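Local structure of transglutaminase-like domain-containing protein (Streptococcus suis, 4XZ7) at residues 274-286 and 296-308. The protein is a transglutaminase with antiphagocytic properties that serves as a virulence factor, its activity probably residing in a papain-like core. Numbering follows the deposited sequence.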
loop_
_atom_site.group_PDB
_atom_site.type_symbol
_atom_site.label_atom_id
_atom_site.label_comp_id
_atom_site.label_asym_id
_atom_site.label_seq_id
_atom_site.Cartn_x
_atom_site.Cartn_y
_atom_site.Cartn_z
ATOM N N ALA B 274 3.745 7.983 27.930
ATOM C CA ALA B 274 4.613 7.766 29.096
ATOM C C ALA B 274 4.339 8.716 30.276
ATOM O O ALA B 274 4.367 8.303 31.431
ATOM C CB ALA B 274 6.054 7.884 28.678
ATOM N N PHE B 275 4.092 9.988 29.985
ATOM C CA PHE B 275 3.856 10.978 31.026
ATOM C C PHE B 275 2.524 10.752 31.731
ATOM O O PHE B 275 2.398 10.999 32.931
ATOM C CB PHE B 275 3.899 12.389 30.442
ATOM C CG PHE B 275 5.270 12.811 29.979
ATOM C CD1 PHE B 275 6.408 12.263 30.555
ATOM C CD2 PHE B 275 5.420 13.749 28.973
ATOM C CE1 PHE B 275 7.678 12.654 30.135
ATOM C CE2 PHE B 275 6.691 14.144 28.543
ATOM C CZ PHE B 275 7.816 13.591 29.126
ATOM N N ASN B 276 1.524 10.306 30.975
ATOM C CA ASN B 276 0.233 10.003 31.573
ATOM C C ASN B 276 0.394 8.810 32.507
ATOM O O ASN B 276 -0.161 8.807 33.605
ATOM C CB ASN B 276 -0.836 9.741 30.510
ATOM C CG ASN B 276 -1.383 11.024 29.907
ATOM O OD1 ASN B 276 -1.527 12.028 30.597
ATOM N ND2 ASN B 276 -1.671 11.001 28.605
ATOM N N MET B 277 1.168 7.811 32.089
ATOM C CA MET B 277 1.480 6.695 32.971
ATOM C C MET B 277 2.136 7.180 34.269
ATOM O O MET B 277 1.848 6.666 35.350
ATOM C CB MET B 277 2.392 5.693 32.269
ATOM C CG MET B 277 1.696 4.856 31.197
ATOM S SD MET B 277 2.821 3.776 30.301
ATOM C CE MET B 277 3.499 2.782 31.627
ATOM N N LEU B 278 3.007 8.179 34.155
ATOM C CA LEU B 278 3.774 8.680 35.291
ATOM C C LEU B 278 2.990 9.664 36.153
ATOM O O LEU B 278 3.538 10.270 37.066
ATOM C CB LEU B 278 5.060 9.348 34.796
ATOM C CG LEU B 278 6.138 8.445 34.197
ATOM C CD1 LEU B 278 7.180 9.260 33.423
ATOM C CD2 LEU B 278 6.797 7.617 35.290
ATOM N N GLY B 279 1.709 9.838 35.857
ATOM C CA GLY B 279 0.890 10.764 36.616
ATOM C C GLY B 279 1.075 12.203 36.174
ATOM O O GLY B 279 0.746 13.126 36.908
ATOM N N LEU B 280 1.598 12.403 34.970
ATOM C CA LEU B 280 1.827 13.749 34.478
ATOM C C LEU B 280 0.918 14.035 33.277
ATOM O O LEU B 280 1.278 13.715 32.137
ATOM C CB LEU B 280 3.296 13.925 34.093
ATOM C CG LEU B 280 4.366 14.299 35.126
ATOM C CD1 LEU B 280 3.828 14.299 36.543
ATOM C CD2 LEU B 280 5.576 13.366 34.985
ATOM N N PRO B 281 -0.274 14.616 33.529
ATOM C CA PRO B 281 -1.260 14.894 32.470
ATOM C C PRO B 281 -0.621 15.445 31.202
ATOM O O PRO B 281 0.041 16.489 31.259
ATOM C CB PRO B 281 -2.173 15.933 33.114
ATOM C CG PRO B 281 -2.183 15.511 34.582
ATOM C CD PRO B 281 -0.760 15.045 34.856
ATOM N N ALA B 282 -0.800 14.739 30.084
ATOM C CA ALA B 282 -0.121 15.097 28.847
ATOM C C ALA B 282 -0.977 14.864 27.601
ATOM O O ALA B 282 -1.853 13.999 27.575
ATOM C CB ALA B 282 1.193 14.322 28.731
ATOM N N TYR B 283 -0.731 15.657 26.568
ATOM C CA TYR B 283 -1.333 15.376 25.269
ATOM C C TYR B 283 -0.400 15.901 24.192
ATOM O O TYR B 283 0.563 16.624 24.484
ATOM C CB TYR B 283 -2.761 15.974 25.144
ATOM C CG TYR B 283 -2.885 17.501 25.088
ATOM C CD1 TYR B 283 -3.370 18.133 23.940
ATOM C CD2 TYR B 283 -2.552 18.303 26.181
ATOM C CE1 TYR B 283 -3.515 19.514 23.872
ATOM C CE2 TYR B 283 -2.685 19.694 26.122
ATOM C CZ TYR B 283 -3.159 20.290 24.957
ATOM O OH TYR B 283 -3.302 21.659 24.863
ATOM N N VAL B 284 -0.677 15.517 22.953
ATOM C CA VAL B 284 0.167 15.890 21.827
ATOM C C VAL B 284 -0.356 17.148 21.138
ATOM O O VAL B 284 -1.543 17.259 20.832
ATOM C CB VAL B 284 0.245 14.736 20.795
ATOM C CG1 VAL B 284 1.075 15.141 19.608
ATOM C CG2 VAL B 284 0.827 13.495 21.436
ATOM N N VAL B 285 0.535 18.086 20.866
ATOM C CA VAL B 285 0.152 19.284 20.136
ATOM C C VAL B 285 1.009 19.504 18.897
ATOM O O VAL B 285 2.115 18.961 18.780
ATOM C CB VAL B 285 0.250 20.536 21.029
ATOM C CG1 VAL B 285 -0.833 20.512 22.131
ATOM C CG2 VAL B 285 1.644 20.659 21.625
ATOM N N VAL B 286 0.495 20.324 17.983
ATOM C CA VAL B 286 1.208 20.680 16.773
ATOM C C VAL B 286 1.235 22.187 16.583
ATOM O O VAL B 286 0.359 22.907 17.067
ATOM C CB VAL B 286 0.580 20.045 15.523
ATOM C CG1 VAL B 286 0.626 18.528 15.618
ATOM C CG2 VAL B 286 -0.855 20.542 15.344
ATOM N N ALA B 296 5.762 19.175 16.131
ATOM C CA ALA B 296 4.891 18.608 17.161
ATOM C C ALA B 296 5.640 18.426 18.467
ATOM O O ALA B 296 6.838 18.126 18.470
ATOM C CB ALA B 296 4.313 17.285 16.704
ATOM N N THR B 297 4.935 18.629 19.576
ATOM C CA THR B 297 5.530 18.541 20.904
ATOM C C THR B 297 4.501 17.943 21.865
ATOM O O THR B 297 3.345 17.764 21.485
ATOM C CB THR B 297 5.967 19.937 21.442
ATOM O OG1 THR B 297 4.823 20.799 21.515
ATOM C CG2 THR B 297 7.027 20.584 20.546
ATOM N N ALA B 298 4.898 17.650 23.104
ATOM C CA ALA B 298 3.900 17.303 24.112
ATOM C C ALA B 298 3.624 18.500 25.006
ATOM O O ALA B 298 4.492 19.348 25.210
ATOM C CB ALA B 298 4.342 16.129 24.952
ATOM N N ARG B 299 2.401 18.567 25.514
ATOM C CA ARG B 299 2.066 19.437 26.625
ATOM C C ARG B 299 1.906 18.547 27.828
ATOM O O ARG B 299 1.229 17.517 27.738
ATOM C CB ARG B 299 0.800 20.209 26.352
ATOM C CG ARG B 299 1.011 21.371 25.422
ATOM C CD ARG B 299 0.480 22.626 26.062
ATOM N NE ARG B 299 1.540 23.563 26.361
ATOM C CZ ARG B 299 1.415 24.611 27.162
ATOM N NH1 ARG B 299 2.459 25.392 27.349
ATOM N NH2 ARG B 299 0.264 24.873 27.775
ATOM N N VAL B 300 2.575 18.911 28.923
ATOM C CA VAL B 300 2.621 18.093 30.135
ATOM C C VAL B 300 2.333 18.953 31.349
ATOM O O VAL B 300 2.809 20.082 31.434
ATOM C CB VAL B 300 3.997 17.426 30.348
ATOM C CG1 VAL B 300 3.855 16.176 31.203
ATOM C CG2 VAL B 300 4.637 17.080 29.029
ATOM N N TYR B 301 1.575 18.424 32.296
ATOM C CA TYR B 301 1.283 19.181 33.504
ATOM C C TYR B 301 2.226 18.792 34.632
ATOM O O TYR B 301 2.277 17.638 35.028
ATOM C CB TYR B 301 -0.170 18.966 33.940
ATOM C CG TYR B 301 -0.569 19.802 35.138
ATOM C CD1 TYR B 301 -0.914 21.141 34.988
ATOM C CD2 TYR B 301 -0.602 19.257 36.411
ATOM C CE1 TYR B 301 -1.281 21.917 36.080
ATOM C CE2 TYR B 301 -0.969 20.030 37.519
ATOM C CZ TYR B 301 -1.309 21.358 37.342
ATOM O OH TYR B 301 -1.680 22.134 38.419
ATOM N N TYR B 302 2.978 19.754 35.143
ATOM C CA TYR B 302 3.752 19.518 36.358
ATOM C C TYR B 302 4.089 20.835 37.022
ATOM O O TYR B 302 4.071 21.899 36.376
ATOM C CB TYR B 302 5.026 18.710 36.072
ATOM C CG TYR B 302 5.980 19.322 35.056
ATOM C CD1 TYR B 302 5.926 18.959 33.708
ATOM C CD2 TYR B 302 6.944 20.246 35.449
ATOM C CE1 TYR B 302 6.800 19.516 32.780
ATOM C CE2 TYR B 302 7.825 20.802 34.532
ATOM C CZ TYR B 302 7.746 20.437 33.199
ATOM O OH TYR B 302 8.622 20.995 32.294
ATOM N N ASP B 303 4.359 20.761 38.323
ATOM C CA ASP B 303 4.684 21.942 39.104
ATOM C C ASP B 303 3.662 23.041 38.870
ATOM O O ASP B 303 4.019 24.150 38.473
ATOM C CB ASP B 303 6.091 22.444 38.756
ATOM C CG ASP B 303 7.188 21.522 39.266
ATOM O OD1 ASP B 303 6.863 20.415 39.749
ATOM O OD2 ASP B 303 8.375 21.905 39.177
ATOM N N LYS B 304 2.387 22.706 39.063
ATOM C CA LYS B 304 1.303 23.685 38.984
ATOM C C LYS B 304 1.115 24.329 37.618
ATOM O O LYS B 304 0.372 25.311 37.513
ATOM C CB LYS B 304 1.519 24.821 39.996
ATOM C CG LYS B 304 1.632 24.417 41.438
ATOM C CD LYS B 304 1.694 25.679 42.306
ATOM C CE LYS B 304 1.938 25.347 43.762
ATOM N NZ LYS B 304 1.971 26.571 44.624
ATOM N N LYS B 305 1.787 23.825 36.583
ATOM C CA LYS B 305 1.667 24.470 35.277
ATOM C C LYS B 305 1.678 23.500 34.104
ATOM O O LYS B 305 2.223 22.399 34.183
ATOM C CB LYS B 305 2.788 25.505 35.085
ATOM C CG LYS B 305 2.447 26.913 35.576
ATOM C CD LYS B 305 3.579 27.898 35.291
ATOM C CE LYS B 305 3.933 27.958 33.802
ATOM N NZ LYS B 305 2.894 28.653 32.974
ATOM N N TRP B 306 1.056 23.927 33.014
ATOM C CA TRP B 306 1.156 23.208 31.751
ATOM C C TRP B 306 2.388 23.707 31.018
ATOM O O TRP B 306 2.587 24.914 30.888
ATOM C CB TRP B 306 -0.100 23.411 30.904
ATOM C CG TRP B 306 -1.239 22.562 31.328
ATOM C CD1 TRP B 306 -2.273 22.910 32.155
ATOM C CD2 TRP B 306 -1.459 21.203 30.957
ATOM N NE1 TRP B 306 -3.132 21.837 32.320
ATOM C CE2 TRP B 306 -2.650 20.778 31.592
ATOM C CE3 TRP B 306 -0.764 20.296 30.151
ATOM C CZ2 TRP B 306 -3.156 19.496 31.436
ATOM C CZ3 TRP B 306 -1.263 19.024 30.001
ATOM C CH2 TRP B 306 -2.450 18.635 30.630
ATOM N N HIS B 307 3.212 22.775 30.557
ATOM C CA HIS B 307 4.458 23.093 29.870
ATOM C C HIS B 307 4.523 22.496 28.472
ATOM O O HIS B 307 4.014 21.389 28.234
ATOM C CB HIS B 307 5.659 22.582 30.668
ATOM C CG HIS B 307 5.698 23.071 32.079
ATOM N ND1 HIS B 307 6.177 24.318 32.420
ATOM C CD2 HIS B 307 5.297 22.491 33.232
ATOM C CE1 HIS B 307 6.084 24.475 33.727
ATOM N NE2 HIS B 307 5.551 23.382 34.243
ATOM N N THR B 308 5.168 23.214 27.555
ATOM C CA THR B 308 5.524 22.628 26.267
ATOM C C THR B 308 6.883 21.937 26.370
ATOM O O THR B 308 7.887 22.550 26.760
ATOM C CB THR B 308 5.561 23.673 25.147
ATOM O OG1 THR B 308 4.416 24.523 25.261
ATOM C CG2 THR B 308 5.549 22.991 23.786
#
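Tyr283 CG sits between its backbone N and carbonyl carbon (chi1 69°), which lays the ring beside Arg299, whose CG is turned away from the carbonyl carbon (chi1 -78°). The two side chains run side by side, and Tyr283 CE2 lies 3.5 Å from Arg299 CB. The Tyr283 edge also points at the face of the Trp306 six-membered ring, in an offset edge-to-face pair with planes 79° apart. Pro281 CB packs on Trp306 CH2 at 3.7 Å and equally on Tyr301 CB. Arg299 bends away and grips Thr308 OG1 side-on with NE and NH1. Glu362 OE2 is hydrogen-bonded to Tyr283 OH, and its OE1 forms a salt bridge with Arg299 NH2, tying the two polar ends together. On the other face of the sheet, Val300 CG2 meets Phe275 CD2 at 3.4 Å, and Val300 CG1 touches Leu280 CB. Phe275 thereby seats the end of helix 264-277 against the sheet, and Leu280 adds to it from the loop that follows.

Strands 282-286 and 296-302 are antiparallel. Tyr283 pairs with Arg299 and Val285 with Thr297, each through two backbone bonds. Tyr301 N adds a bond to Pro281 O at 2.7 Å. Thr297 OG1 is buried 3.2 Å from Val285 CG2 and has no hydrogen-bond partner in the model. Gly279, with positive phi, ends the helix in a Schellman motif. Asn276 then fastens the turn: its OD1 accepts from Ala282 N, and its ND2 donates to Ala282 O. Strand 305-308 follows through a type I' turn from Tyr302 to Lys305. The whole is a helix leading into an antiparallel beta meander, consistent with the papain-like core of the transglutaminase-like superfamily.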